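Long-range contact in MdcD (Pseudomonas aeruginosa, PDB 5VIP), which probably serves as the beta subunit of a biotin-independent malonate decarboxylase, acting on a malonyl thioester as a carboxy-lyase: residues Tyr172-Arg177 with Thr234-Tyr239. Numbering follows the deposited sequence.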
ATOM      1  N   TYR B 172      -1.151  -2.335  15.385  1.00 11.86           N
ATOM      2  CA  TYR B 172      -0.112  -1.912  16.319  1.00 14.39           C
ATOM      3  C   TYR B 172       1.252  -1.982  15.669  1.00 14.15           C
ATOM      4  O   TYR B 172       1.562  -2.962  15.000  1.00 14.46           O
ATOM      5  CB  TYR B 172      -0.126  -2.779  17.588  1.00 11.58           C
ATOM      6  CG  TYR B 172      -1.472  -2.773  18.263  1.00 14.16           C
ATOM      7  CD1 TYR B 172      -1.945  -1.624  18.892  1.00 12.88           C
ATOM      8  CD2 TYR B 172      -2.294  -3.893  18.220  1.00 14.46           C
ATOM      9  CE1 TYR B 172      -3.204  -1.605  19.497  1.00 14.63           C
ATOM     10  CE2 TYR B 172      -3.549  -3.891  18.823  1.00 13.11           C
ATOM     11  CZ  TYR B 172      -3.995  -2.744  19.459  1.00 16.55           C
ATOM     12  OH  TYR B 172      -5.243  -2.753  20.050  1.00 13.51           O
ATOM     13  N   VAL B 173       2.059  -0.942  15.885  1.00 13.89           N
ATOM     14  CA  VAL B 173       3.423  -0.891  15.368  1.00 13.79           C
ATOM     15  C   VAL B 173       4.413  -0.768  16.518  1.00 15.54           C
ATOM     16  O   VAL B 173       4.361   0.198  17.297  1.00 15.37           O
ATOM     17  CB  VAL B 173       3.632   0.301  14.398  1.00 16.05           C
ATOM     18  CG1 VAL B 173       5.091   0.362  13.960  1.00 17.18           C
ATOM     19  CG2 VAL B 173       2.706   0.182  13.193  1.00 16.87           C
ATOM     20  N   LEU B 174       5.297  -1.753  16.641  1.00 12.62           N
ATOM     21  CA  LEU B 174       6.249  -1.776  17.748  1.00 12.76           C
ATOM     22  C   LEU B 174       7.637  -1.540  17.189  1.00 15.06           C
ATOM     23  O   LEU B 174       8.023  -2.161  16.198  1.00 16.76           O
ATOM     24  CB  LEU B 174       6.201  -3.111  18.515  1.00 12.74           C
ATOM     25  CG  LEU B 174       4.822  -3.747  18.771  1.00 15.50           C
ATOM     26  CD1 LEU B 174       4.914  -4.978  19.683  1.00 13.26           C
ATOM     27  CD2 LEU B 174       3.813  -2.743  19.271  1.00 17.63           C
ATOM     28  N   VAL B 175       8.390  -0.643  17.813  1.00 15.45           N
ATOM     29  CA  VAL B 175       9.711  -0.310  17.303  1.00 14.37           C
ATOM     30  C   VAL B 175      10.774  -0.348  18.400  1.00 18.21           C
ATOM     31  O   VAL B 175      10.474  -0.204  19.586  1.00 19.37           O
ATOM     32  CB  VAL B 175       9.723   1.084  16.647  1.00 15.59           C
ATOM     33  CG1 VAL B 175       8.803   1.122  15.414  1.00 15.75           C
ATOM     34  CG2 VAL B 175       9.324   2.160  17.677  1.00 16.76           C
ATOM     35  N   THR B 176      12.022  -0.547  17.990  1.00 17.99           N
ATOM     36  CA  THR B 176      13.157  -0.436  18.896  1.00 19.68           C
ATOM     37  C   THR B 176      13.882   0.880  18.628  1.00 22.68           C
ATOM     38  O   THR B 176      13.538   1.608  17.691  1.00 22.72           O
ATOM     39  CB  THR B 176      14.148  -1.604  18.716  1.00 19.28           C
ATOM     40  OG1 THR B 176      14.678  -1.559  17.384  1.00 24.57           O
ATOM     41  CG2 THR B 176      13.458  -2.939  18.921  1.00 20.00           C
ATOM     42  N   ARG B 177      14.900   1.169  19.432  1.00 22.50           N
ATOM     43  CA  ARG B 177      15.745   2.336  19.195  1.00 26.84           C
ATOM     44  C   ARG B 177      16.460   2.269  17.843  1.00 25.20           C
ATOM     45  O   ARG B 177      16.633   3.289  17.176  1.00 26.84           O
ATOM     46  CB  ARG B 177      16.782   2.486  20.314  1.00 30.61           C
ATOM     47  CG  ARG B 177      17.681   3.699  20.132  1.00 38.38           C
ATOM     48  CD  ARG B 177      18.261   4.222  21.448  1.00 42.47           C
ATOM     49  NE  ARG B 177      18.676   5.622  21.336  1.00 51.00           N
ATOM     50  CZ  ARG B 177      19.607   6.079  20.498  1.00 60.65           C
ATOM     51  NH1 ARG B 177      20.265   5.253  19.689  1.00 54.91           N
ATOM     52  NH2 ARG B 177      19.894   7.375  20.479  1.00 66.56           N
ATOM     53  N   THR B 234       6.956 -10.330  24.979  1.00 13.02           N
ATOM     54  CA  THR B 234       5.867  -9.973  25.870  1.00 12.90           C
ATOM     55  C   THR B 234       5.024  -8.832  25.305  1.00 12.84           C
ATOM     56  O   THR B 234       3.794  -8.883  25.408  1.00 13.49           O
ATOM     57  CB  THR B 234       6.407  -9.613  27.259  1.00 14.69           C
ATOM     58  OG1 THR B 234       7.065 -10.770  27.798  1.00 14.31           O
ATOM     59  CG2 THR B 234       5.269  -9.182  28.188  1.00 15.33           C
ATOM     60  N   SER B 235       5.654  -7.818  24.702  1.00 12.76           N
ATOM     61  CA  SER B 235       4.874  -6.713  24.118  1.00 14.30           C
ATOM     62  C   SER B 235       3.961  -7.216  23.012  1.00 12.84           C
ATOM     63  O   SER B 235       2.788  -6.821  22.938  1.00 12.63           O
ATOM     64  CB  SER B 235       5.770  -5.595  23.546  1.00 15.13           C
ATOM     65  OG  SER B 235       6.711  -5.157  24.513  1.00 26.31           O
ATOM     66  N   VAL B 236       4.503  -8.080  22.150  1.00 11.30           N
ATOM     67  CA  VAL B 236       3.727  -8.643  21.055  1.00 10.79           C
ATOM     68  C   VAL B 236       2.487  -9.345  21.605  1.00 12.69           C
ATOM     69  O   VAL B 236       1.356  -9.120  21.131  1.00 12.92           O
ATOM     70  CB  VAL B 236       4.575  -9.627  20.213  1.00 12.29           C
ATOM     71  CG1 VAL B 236       3.689 -10.483  19.328  1.00 14.63           C
ATOM     72  CG2 VAL B 236       5.596  -8.851  19.375  1.00 12.02           C
ATOM     73  N   LEU B 237       2.690 -10.168  22.628  1.00 10.80           N
ATOM     74  CA  LEU B 237       1.575 -10.914  23.198  1.00 11.99           C
ATOM     75  C   LEU B 237       0.527  -9.980  23.851  1.00 14.23           C
ATOM     76  O   LEU B 237      -0.680 -10.217  23.734  1.00 13.01           O
ATOM     77  CB  LEU B 237       2.080 -11.922  24.224  1.00 11.70           C
ATOM     78  CG  LEU B 237       2.887 -13.107  23.678  1.00 14.43           C
ATOM     79  CD1 LEU B 237       3.222 -14.069  24.808  1.00 17.32           C
ATOM     80  CD2 LEU B 237       2.132 -13.828  22.579  1.00 15.41           C
ATOM     81  N   ALA B 238       0.990  -8.927  24.518  1.00 12.76           N
ATOM     82  CA  ALA B 238       0.085  -7.986  25.181  1.00 11.18           C
ATOM     83  C   ALA B 238      -0.774  -7.269  24.150  1.00 13.92           C
ATOM     84  O   ALA B 238      -1.957  -7.038  24.371  1.00 13.15           O
ATOM     85  CB  ALA B 238       0.862  -6.981  26.017  1.00 12.50           C
ATOM     86  N   TYR B 239      -0.181  -6.943  23.006  1.00 14.47           N
ATOM     87  CA  TYR B 239      -0.916  -6.225  21.974  1.00 16.23           C
ATOM     88  C   TYR B 239      -1.938  -7.109  21.284  1.00 16.33           C
ATOM     89  O   TYR B 239      -3.034  -6.648  21.005  1.00 15.45           O
ATOM     90  CB  TYR B 239       0.040  -5.597  20.957  1.00 15.39           C
ATOM     91  CG  TYR B 239       0.498  -4.238  21.430  1.00 13.54           C
ATOM     92  CD1 TYR B 239      -0.364  -3.158  21.401  1.00 15.73           C
ATOM     93  CD2 TYR B 239       1.766  -4.055  21.973  1.00 16.06           C
ATOM     94  CE1 TYR B 239       0.028  -1.911  21.849  1.00 18.67           C
ATOM     95  CE2 TYR B 239       2.167  -2.816  22.436  1.00 17.59           C
ATOM     96  CZ  TYR B 239       1.293  -1.747  22.371  1.00 20.57           C
ATOM     97  OH  TYR B 239       1.694  -0.502  22.826  1.00 21.88           O
TER
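Y239, on the 234-239 part of helix 229-242, is the residue on which two side chains of strand 172-176 converge. The rings of Y172 and Y239 cross obliquely, their planes at 44° and centroids 4.8 Å apart, so the pair is neither a parallel stack nor a T-shaped one. Y239 CD1 lies over one face of the Y172 ring, displaced toward its rim, and comes within 3.3 Å of Y172 CD1. Y172 CG stands anti to its carbonyl carbon, and the phenol hydroxyl hydrogen-bonds to the G243 carbonyl just past the helix, fixing the far end of the ring.

A CH-pi contact engages Y239 from L174: the methyl CD2 sits over the ring face, 3.9 Å from the Y239 centroid and 29° off the normal. Y239 is thus met by both strand residues directed at the helix, Y172 and L174.

The segment axes run nearly antiparallel (168°) with a closest approach of 10.2 Å, as expected for a helix packed on a sheet face. The fold is the crotonase-like one of carboxyltransferases; strand 172-176 lies between the parallel strands 150-153 and 223-225, and the helix follows strand 223-225 in sequence. The Y239 side chain also touches V150 and A223, on the strands either side of 172-176.

Aliphatic contact is lighter. The L174 and V236 side chains cross at about a right angle, L174 CD1 lying 3.9 Å from V236 CG2 and 4.0 Å from S235 CB. No hydrogen bond joins the segments; S235 OG turns back to the E231 carbonyl within its own helix.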